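Local coordinates for protein Ufm1-specific protease (Caenorhabditis elegans, PDB 5EJJ) that cleaves the peptide bond at the C-terminal glycine of the ubiquitin-like modifier UFM1 as a thiol protease, and is required for localising a subset of odorant receptors to olfactory cilia, at residues E153-A158 / R266-T271; A481-T486 / L556-S561; P490-I493 / L498-T501. All blocks are in the same frame, centred on the assembly; numbering follows the deposited sequence.

Contact 1 of 3, residues E153-A158 / R266-T271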
loop_
_atom_site.group_PDB
_atom_site.type_symbol
_atom_site.label_atom_id
_atom_site.label_comp_id
_atom_site.label_asym_id
_atom_site.label_seq_id
_atom_site.Cartn_x
_atom_site.Cartn_y
_atom_site.Cartn_z
ATOM N N GLU A 153 -4.325 12.539 26.187
ATOM C CA GLU A 153 -4.687 11.663 27.301
ATOM C C GLU A 153 -6.189 11.704 27.662
ATOM O O GLU A 153 -6.805 10.664 27.869
ATOM C CB GLU A 153 -3.801 11.922 28.526
ATOM C CG GLU A 153 -2.769 13.024 28.318
ATOM C CD GLU A 153 -1.542 12.895 29.231
ATOM O OE1 GLU A 153 -1.168 11.746 29.561
ATOM O OE2 GLU A 153 -0.949 13.940 29.614
ATOM N N ARG A 154 -6.782 12.890 27.703
ATOM C CA ARG A 154 -8.196 13.026 28.046
ATOM C C ARG A 154 -9.073 12.632 26.869
ATOM O O ARG A 154 -10.272 12.381 27.029
ATOM C CB ARG A 154 -8.520 14.478 28.433
ATOM C CG ARG A 154 -8.121 14.911 29.854
ATOM C CD ARG A 154 -8.030 16.434 29.949
ATOM N NE ARG A 154 -8.575 17.056 28.740
ATOM C CZ ARG A 154 -7.919 17.916 27.958
ATOM N NH1 ARG A 154 -6.672 18.293 28.268
ATOM N NH2 ARG A 154 -8.526 18.408 26.871
ATOM N N LEU A 155 -8.487 12.615 25.675
ATOM C CA LEU A 155 -9.222 12.204 24.481
ATOM C C LEU A 155 -9.351 10.695 24.460
ATOM O O LEU A 155 -10.349 10.152 23.999
ATOM C CB LEU A 155 -8.497 12.670 23.226
ATOM C CG LEU A 155 -9.205 12.527 21.893
ATOM C CD1 LEU A 155 -10.684 12.651 22.098
ATOM C CD2 LEU A 155 -8.718 13.647 21.003
ATOM N N SER A 156 -8.330 10.029 24.985
ATOM C CA SER A 156 -8.298 8.575 25.054
ATOM C C SER A 156 -9.220 7.988 26.119
ATOM O O SER A 156 -9.595 6.829 26.026
ATOM C CB SER A 156 -6.853 8.075 25.201
ATOM O OG SER A 156 -6.104 8.385 24.019
ATOM N N MET A 157 -9.598 8.794 27.112
ATOM C CA MET A 157 -10.576 8.380 28.132
ATOM C C MET A 157 -11.985 8.661 27.663
ATOM O O MET A 157 -12.937 8.236 28.297
ATOM C CB MET A 157 -10.396 9.128 29.452
ATOM C CG MET A 157 -8.988 9.537 29.809
ATOM S SD MET A 157 -8.213 8.380 30.948
ATOM C CE MET A 157 -7.755 7.056 29.820
ATOM N N ALA A 158 -12.112 9.397 26.566
ATOM C CA ALA A 158 -13.413 9.820 26.062
ATOM C C ALA A 158 -13.938 8.846 25.006
ATOM O O ALA A 158 -15.153 8.723 24.800
ATOM C CB ALA A 158 -13.317 11.241 25.475
ATOM N N ARG A 266 -4.778 5.570 18.869
ATOM C CA ARG A 266 -3.459 5.589 18.240
ATOM C C ARG A 266 -3.336 6.739 17.257
ATOM O O ARG A 266 -2.298 7.386 17.161
ATOM C CB ARG A 266 -3.181 4.268 17.538
ATOM C CG ARG A 266 -3.043 3.103 18.487
ATOM C CD ARG A 266 -2.475 1.901 17.831
ATOM N NE ARG A 266 -2.270 0.830 18.790
ATOM C CZ ARG A 266 -1.950 -0.418 18.456
ATOM N NH1 ARG A 266 -1.801 -0.764 17.190
ATOM N NH2 ARG A 266 -1.783 -1.329 19.386
ATOM N N ARG A 267 -4.401 6.990 16.514
ATOM C CA ARG A 267 -4.408 8.117 15.601
ATOM C C ARG A 267 -4.260 9.445 16.335
ATOM O O ARG A 267 -3.633 10.362 15.823
ATOM C CB ARG A 267 -5.709 8.135 14.813
ATOM C CG ARG A 267 -5.810 7.118 13.737
ATOM C CD ARG A 267 -5.247 7.675 12.460
ATOM N NE ARG A 267 -5.321 6.679 11.401
ATOM C CZ ARG A 267 -4.798 6.830 10.192
ATOM N NH1 ARG A 267 -4.143 7.943 9.873
ATOM N NH2 ARG A 267 -4.924 5.849 9.307
ATOM N N ALA A 268 -4.878 9.566 17.512
ATOM C CA ALA A 268 -4.747 10.797 18.292
ATOM C C ALA A 268 -3.306 10.948 18.781
ATOM O O ALA A 268 -2.695 11.987 18.580
ATOM C CB ALA A 268 -5.708 10.825 19.442
ATOM N N ASN A 269 -2.761 9.901 19.391
ATOM C CA ASN A 269 -1.375 9.910 19.812
ATOM C C ASN A 269 -0.416 10.223 18.666
ATOM O O ASN A 269 0.573 10.920 18.846
ATOM C CB ASN A 269 -1.012 8.569 20.436
ATOM C CG ASN A 269 -1.839 8.258 21.683
ATOM O OD1 ASN A 269 -2.350 9.162 22.358
ATOM N ND2 ASN A 269 -1.971 6.966 21.998
ATOM N N ASN A 270 -0.715 9.703 17.483
ATOM C CA ASN A 270 0.098 9.964 16.313
ATOM C C ASN A 270 0.063 11.427 15.929
ATOM O O ASN A 270 1.090 11.985 15.583
ATOM C CB ASN A 270 -0.365 9.119 15.131
ATOM C CG ASN A 270 0.760 8.841 14.137
ATOM O OD1 ASN A 270 0.956 9.579 13.162
ATOM N ND2 ASN A 270 1.520 7.776 14.392
ATOM N N THR A 271 -1.123 12.039 15.984
ATOM C CA THR A 271 -1.308 13.467 15.679
ATOM C C THR A 271 -0.567 14.306 16.698
ATOM O O THR A 271 0.082 15.297 16.368
ATOM C CB THR A 271 -2.786 13.866 15.773
ATOM O OG1 THR A 271 -3.543 13.147 14.791
ATOM C CG2 THR A 271 -2.957 15.373 15.564
HETATM O O HOH W 1 -3.902 6.655 24.551
#
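Helix 144-156 lies beside the long helix 253-280 in a helix pair of the N-terminal half, and near the end of the shorter helix Leu155 and Ser156 face Ala268 and Asn269. The apolar part is slight: Leu155 CD2 approaches Ala268 CB at 4.4 Å, one branch of the leucine against the alanine methyl. At the next residue of each helix, Ser156 and Asn269 meet through a water. Ser156 OG is 2.9 Å from the water oxygen, and Asn269 ND2 donates to the same water over 3.2 Å. Asn269 CG stands beside its backbone N (chi1 -62°), which swings the amide across toward Ser156; the direct approach of Asn269 OD1 to Ser156 OG is 4.2 Å, too long for a bond. The long helix is tied in on other sides: Asn270 ND2 bonds to Ser67 OG, and Thr271 OG1 to Tyr135 OH. Leu155 also touches Tyr135 and Trp137, while Ala268 touches Tyr135, all on strand 127-139. Both helices thus pack on this strand of the five-stranded mixed sheet, a helix layer against a sheet as in alpha/beta folds.

Contact 2 of 3, residues A481-T486 / L556-S561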
loop_
_atom_site.group_PDB
_atom_site.type_symbol
_atom_site.label_atom_id
_atom_site.label_comp_id
_atom_site.label_asym_id
_atom_site.label_seq_id
_atom_site.Cartn_x
_atom_site.Cartn_y
_atom_site.Cartn_z
ATOM N N ALA A 481 11.112 -9.511 -19.489
ATOM C CA ALA A 481 11.112 -9.957 -18.092
ATOM C C ALA A 481 12.039 -9.062 -17.272
ATOM O O ALA A 481 11.687 -8.603 -16.189
ATOM C CB ALA A 481 11.558 -11.403 -17.992
ATOM N N ARG A 482 13.227 -8.817 -17.815
ATOM C CA ARG A 482 14.198 -7.931 -17.197
ATOM C C ARG A 482 13.586 -6.567 -16.899
ATOM O O ARG A 482 13.932 -5.933 -15.902
ATOM C CB ARG A 482 15.401 -7.760 -18.121
ATOM C CG ARG A 482 16.470 -6.846 -17.570
ATOM C CD ARG A 482 17.626 -7.646 -17.009
ATOM N NE ARG A 482 18.410 -6.866 -16.053
ATOM C CZ ARG A 482 18.307 -6.980 -14.731
ATOM N NH1 ARG A 482 17.454 -7.850 -14.193
ATOM N NH2 ARG A 482 19.064 -6.223 -13.946
ATOM N N HIS A 483 12.685 -6.111 -17.769
ATOM C CA HIS A 483 12.014 -4.828 -17.559
ATOM C C HIS A 483 11.193 -4.877 -16.295
ATOM O O HIS A 483 11.443 -4.118 -15.355
ATOM C CB HIS A 483 11.094 -4.460 -18.732
ATOM C CG HIS A 483 10.155 -3.328 -18.430
ATOM N ND1 HIS A 483 10.583 -2.024 -18.263
ATOM C CD2 HIS A 483 8.811 -3.309 -18.255
ATOM C CE1 HIS A 483 9.542 -1.256 -17.996
ATOM N NE2 HIS A 483 8.455 -2.009 -17.989
ATOM N N PHE A 484 10.212 -5.777 -16.288
ATOM C CA PHE A 484 9.310 -5.950 -15.149
ATOM C C PHE A 484 10.011 -6.143 -13.791
ATOM O O PHE A 484 9.499 -5.715 -12.764
ATOM C CB PHE A 484 8.368 -7.114 -15.410
ATOM C CG PHE A 484 7.289 -6.814 -16.398
ATOM C CD1 PHE A 484 6.515 -5.681 -16.277
ATOM C CD2 PHE A 484 7.030 -7.682 -17.442
ATOM C CE1 PHE A 484 5.505 -5.416 -17.188
ATOM C CE2 PHE A 484 6.023 -7.426 -18.350
ATOM C CZ PHE A 484 5.263 -6.297 -18.223
ATOM N N GLU A 485 11.177 -6.784 -13.782
ATOM C CA GLU A 485 11.909 -6.998 -12.542
ATOM C C GLU A 485 12.667 -5.735 -12.129
ATOM O O GLU A 485 13.283 -5.682 -11.071
ATOM C CB GLU A 485 12.871 -8.188 -12.682
ATOM C CG GLU A 485 12.971 -9.089 -11.433
ATOM C CD GLU A 485 13.980 -8.588 -10.380
ATOM O OE1 GLU A 485 15.149 -8.307 -10.751
ATOM O OE2 GLU A 485 13.607 -8.484 -9.181
ATOM N N THR A 486 12.614 -4.707 -12.959
ATOM C CA THR A 486 13.387 -3.500 -12.699
ATOM C C THR A 486 12.490 -2.279 -12.708
ATOM O O THR A 486 12.023 -1.828 -11.672
ATOM C CB THR A 486 14.488 -3.299 -13.757
ATOM O OG1 THR A 486 15.307 -4.467 -13.813
ATOM C CG2 THR A 486 15.355 -2.101 -13.403
ATOM N N LEU A 556 8.334 1.188 -22.999
ATOM C CA LEU A 556 8.759 0.684 -21.702
ATOM C C LEU A 556 9.090 1.842 -20.776
ATOM O O LEU A 556 10.255 2.266 -20.708
ATOM C CB LEU A 556 10.020 -0.156 -21.877
ATOM C CG LEU A 556 9.847 -1.661 -22.048
ATOM C CD1 LEU A 556 8.889 -1.985 -23.154
ATOM C CD2 LEU A 556 11.184 -2.315 -22.302
ATOM N N PRO A 557 8.079 2.355 -20.049
ATOM C CA PRO A 557 8.247 3.569 -19.241
ATOM C C PRO A 557 9.300 3.434 -18.151
ATOM O O PRO A 557 9.366 2.409 -17.466
ATOM C CB PRO A 557 6.855 3.777 -18.651
ATOM C CG PRO A 557 5.924 3.103 -19.638
ATOM C CD PRO A 557 6.682 1.889 -20.053
ATOM N N GLN A 558 10.141 4.450 -18.013
ATOM C CA GLN A 558 11.185 4.427 -16.992
ATOM C C GLN A 558 10.826 5.404 -15.881
ATOM O O GLN A 558 10.565 6.582 -16.133
ATOM C CB GLN A 558 12.556 4.809 -17.572
ATOM C CG GLN A 558 12.927 4.144 -18.894
ATOM C CD GLN A 558 13.318 2.684 -18.741
ATOM O OE1 GLN A 558 14.423 2.365 -18.294
ATOM N NE2 GLN A 558 12.414 1.789 -19.123
ATOM N N PRO A 559 10.818 4.923 -14.637
ATOM C CA PRO A 559 10.515 5.801 -13.506
ATOM C C PRO A 559 11.770 6.563 -13.108
ATOM O O PRO A 559 12.880 6.023 -13.249
ATOM C CB PRO A 559 10.127 4.817 -12.394
ATOM C CG PRO A 559 10.095 3.446 -13.045
ATOM C CD PRO A 559 11.025 3.534 -14.205
ATOM N N PRO A 560 11.603 7.801 -12.613
ATOM C CA PRO A 560 12.734 8.651 -12.209
ATOM C C PRO A 560 13.504 8.032 -11.054
ATOM O O PRO A 560 13.132 6.940 -10.624
ATOM C CB PRO A 560 12.082 9.978 -11.816
ATOM C CG PRO A 560 10.608 9.704 -11.760
ATOM C CD PRO A 560 10.316 8.513 -12.592
ATOM N N SER A 561 14.550 8.695 -10.563
ATOM C CA SER A 561 15.460 8.036 -9.622
ATOM C C SER A 561 15.452 8.534 -8.176
ATOM O O SER A 561 16.121 7.940 -7.324
ATOM C CB SER A 561 16.888 8.021 -10.163
ATOM O OG SER A 561 17.020 7.045 -11.177
#
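Leu556 lies over one face of the His483 imidazole, its CG 3.9 Å from the ring centroid and only 12° off the normal, a CH-pi contact centred on the ring. Two more atoms of the leucine lie near the ring: Leu556 CD2 is 4.1 Å from His483 CG, and Leu556 CB 4.1 Å from His483 CE1. At the ring edge, in its plane, Pro557 O lies 3.7 Å from His483 CE1, and the amide of Gln558 also stands near that plane. With CG anti to the backbone N (chi1 167°), the imidazole leaves the helix toward the strand, and it and the leucine run alongside, pointing opposite ways. The rotation of the ring is probably fixed by His483 NE2, which is hydrogen-bonded to Thr489 O; Thr489 OG1 in turn bonds to Pro557 O. An alanine in place of His483 would remove the ring under Leu556 and would probably leave Thr489 O without its mate and a gap between helix and strand. In this protease of the papain-like clan CA, the pair joins the last turn of helix 477-484 to strand 552-557 of the catalytic domain's antiparallel sheet. Gln558 is itself positioned by a bond to its own strand: Gln558 NE2 donates to Leu556 O over 2.7 Å, coming from above the carbonyl plane, which holds the amide beside the histidine. Where the helix ends, Thr486 N donates to His483 O at 2.7 Å, and Thr486 OG1 reaches Arg482 O at 2.9 Å almost in line with the carbonyl bond. Further out, Leu556 touches Ile465 of strand 462-467, and Pro557 packs on Ile404 and Phe408 of helix 396-409.

Contact 3 of 3, residues P490-I493 / L498-T501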
loop_
_atom_site.group_PDB
_atom_site.type_symbol
_atom_site.label_atom_id
_atom_site.label_comp_id
_atom_site.label_asym_id
_atom_site.label_seq_id
_atom_site.Cartn_x
_atom_site.Cartn_y
_atom_site.Cartn_z
ATOM N N PRO A 490 3.831 -0.894 -16.401
ATOM C CA PRO A 490 3.082 -1.639 -17.414
ATOM C C PRO A 490 3.648 -1.283 -18.786
ATOM O O PRO A 490 4.177 -0.181 -18.986
ATOM C CB PRO A 490 1.644 -1.120 -17.268
ATOM C CG PRO A 490 1.628 -0.303 -16.005
ATOM C CD PRO A 490 3.032 0.187 -15.808
ATOM N N VAL A 491 3.567 -2.228 -19.714
ATOM C CA VAL A 491 4.168 -2.063 -21.029
ATOM C C VAL A 491 3.084 -1.899 -22.077
ATOM O O VAL A 491 2.138 -2.697 -22.137
ATOM C CB VAL A 491 5.063 -3.271 -21.371
ATOM C CG1 VAL A 491 5.373 -3.325 -22.848
ATOM C CG2 VAL A 491 6.341 -3.208 -20.553
ATOM N N MET A 492 3.203 -0.846 -22.883
ATOM C CA MET A 492 2.317 -0.713 -24.021
ATOM C C MET A 492 2.930 -1.393 -25.235
ATOM O O MET A 492 4.043 -1.055 -25.680
ATOM C CB MET A 492 1.981 0.739 -24.329
ATOM C CG MET A 492 1.150 0.904 -25.612
ATOM S SD MET A 492 2.080 1.200 -27.159
ATOM C CE MET A 492 0.701 1.348 -28.291
ATOM N N ILE A 493 2.189 -2.378 -25.741
ATOM C CA ILE A 493 2.579 -3.136 -26.919
ATOM C C ILE A 493 1.822 -2.557 -28.114
ATOM O O ILE A 493 0.579 -2.521 -28.139
ATOM C CB ILE A 493 2.336 -4.673 -26.722
ATOM C CG1 ILE A 493 2.715 -5.476 -27.964
ATOM C CG2 ILE A 493 0.901 -4.968 -26.354
ATOM C CD1 ILE A 493 4.166 -5.625 -28.164
ATOM N N LEU A 498 -3.897 -2.641 -33.531
ATOM C CA LEU A 498 -4.372 -2.611 -32.147
ATOM C C LEU A 498 -3.308 -2.259 -31.107
ATOM O O LEU A 498 -2.114 -2.334 -31.370
ATOM C CB LEU A 498 -5.008 -3.959 -31.802
ATOM C CG LEU A 498 -6.301 -4.211 -32.576
ATOM C CD1 LEU A 498 -6.856 -5.602 -32.303
ATOM C CD2 LEU A 498 -7.323 -3.119 -32.232
ATOM N N ALA A 499 -3.764 -1.867 -29.921
ATOM C CA ALA A 499 -2.866 -1.546 -28.812
ATOM C C ALA A 499 -3.290 -2.300 -27.559
ATOM O O ALA A 499 -4.475 -2.316 -27.214
ATOM C CB ALA A 499 -2.854 -0.041 -28.545
ATOM N N HIS A 500 -2.326 -2.937 -26.894
ATOM C CA HIS A 500 -2.579 -3.641 -25.633
ATOM C C HIS A 500 -1.569 -3.220 -24.547
ATOM O O HIS A 500 -0.509 -2.646 -24.845
ATOM C CB HIS A 500 -2.511 -5.163 -25.827
ATOM C CG HIS A 500 -3.576 -5.722 -26.726
ATOM N ND1 HIS A 500 -4.578 -4.958 -27.268
ATOM C CD2 HIS A 500 -3.788 -6.990 -27.158
ATOM C CE1 HIS A 500 -5.368 -5.725 -28.008
ATOM N NE2 HIS A 500 -4.912 -6.959 -27.952
ATOM N N THR A 501 -1.900 -3.498 -23.287
ATOM C CA THR A 501 -0.942 -3.305 -22.205
ATOM C C THR A 501 -0.447 -4.660 -21.700
ATOM O O THR A 501 -1.242 -5.576 -21.490
ATOM C CB THR A 501 -1.540 -2.514 -21.039
ATOM O OG1 THR A 501 -2.482 -1.551 -21.533
ATOM C CG2 THR A 501 -0.436 -1.797 -20.286
#
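Ile493 and His500 form a hydrogen-bonded antiparallel pair, with Ile493 N donating to His500 O at 2.9 Å and His500 N returning a straight bond to Ile493 O at 3.2 Å, in the carbonyl plane. They belong to the beta hairpin of strands 491-494 and 499-507, part of the antiparallel sheet of the peptidase C78 domain. Next along, Met492 and Thr501 make a non-hydrogen-bonded pair, where the CA-H of Thr501 points at Val491 O. The imidazole of His500 is turned back along its own strand: His500 ND1 donates to Ala499 O at 2.6 Å from well above the carbonyl plane. That ring meets the ring of His522, a probable active-site residue, their planes at about 75°, and also touches Asp520, an active-site residue by similarity, so this side of the hairpin probably borders the catalytic site. On the same face, Ile493 CG2 leans on His500 CB at 3.5 Å, the two side chains crossing at a slant. The other face, carrying Met492 and Thr501, is covered by helix 396-409, which begins at Cys396, the probable catalytic cysteine; Thr501 OG1 bonds to Ser400 OG there. Thr501 CG2, anti to its own N, rests against Pro490 CB at 3.7 Å. Met492 bends at its second torsion (chi2 -93°), bringing its CE methyl to 3.8 Å from Ala499 CB.

In the fold
Contacts 2 and 3 sit together on one side of the chain's centre, their own centres about 15 Å apart, and contact 1 lies on the opposite side, its centre about 43 Å and 49 Å from theirs. No atoms of contact 1 come closer than about 26 Å to either. The neighbours share the catalytic sheet, in which strands 491-494 and 552-557 run side by side. Val491 is one of the joints: its CG2 lies 3.4 Å from His483 CD2, and its CG1 3.8 Å from Leu556 CD1. Contact 3 reaches the probable active site, the His500 side chain being about 3 Å from that of His522, whereas contacts 1 and 2 lie away from it.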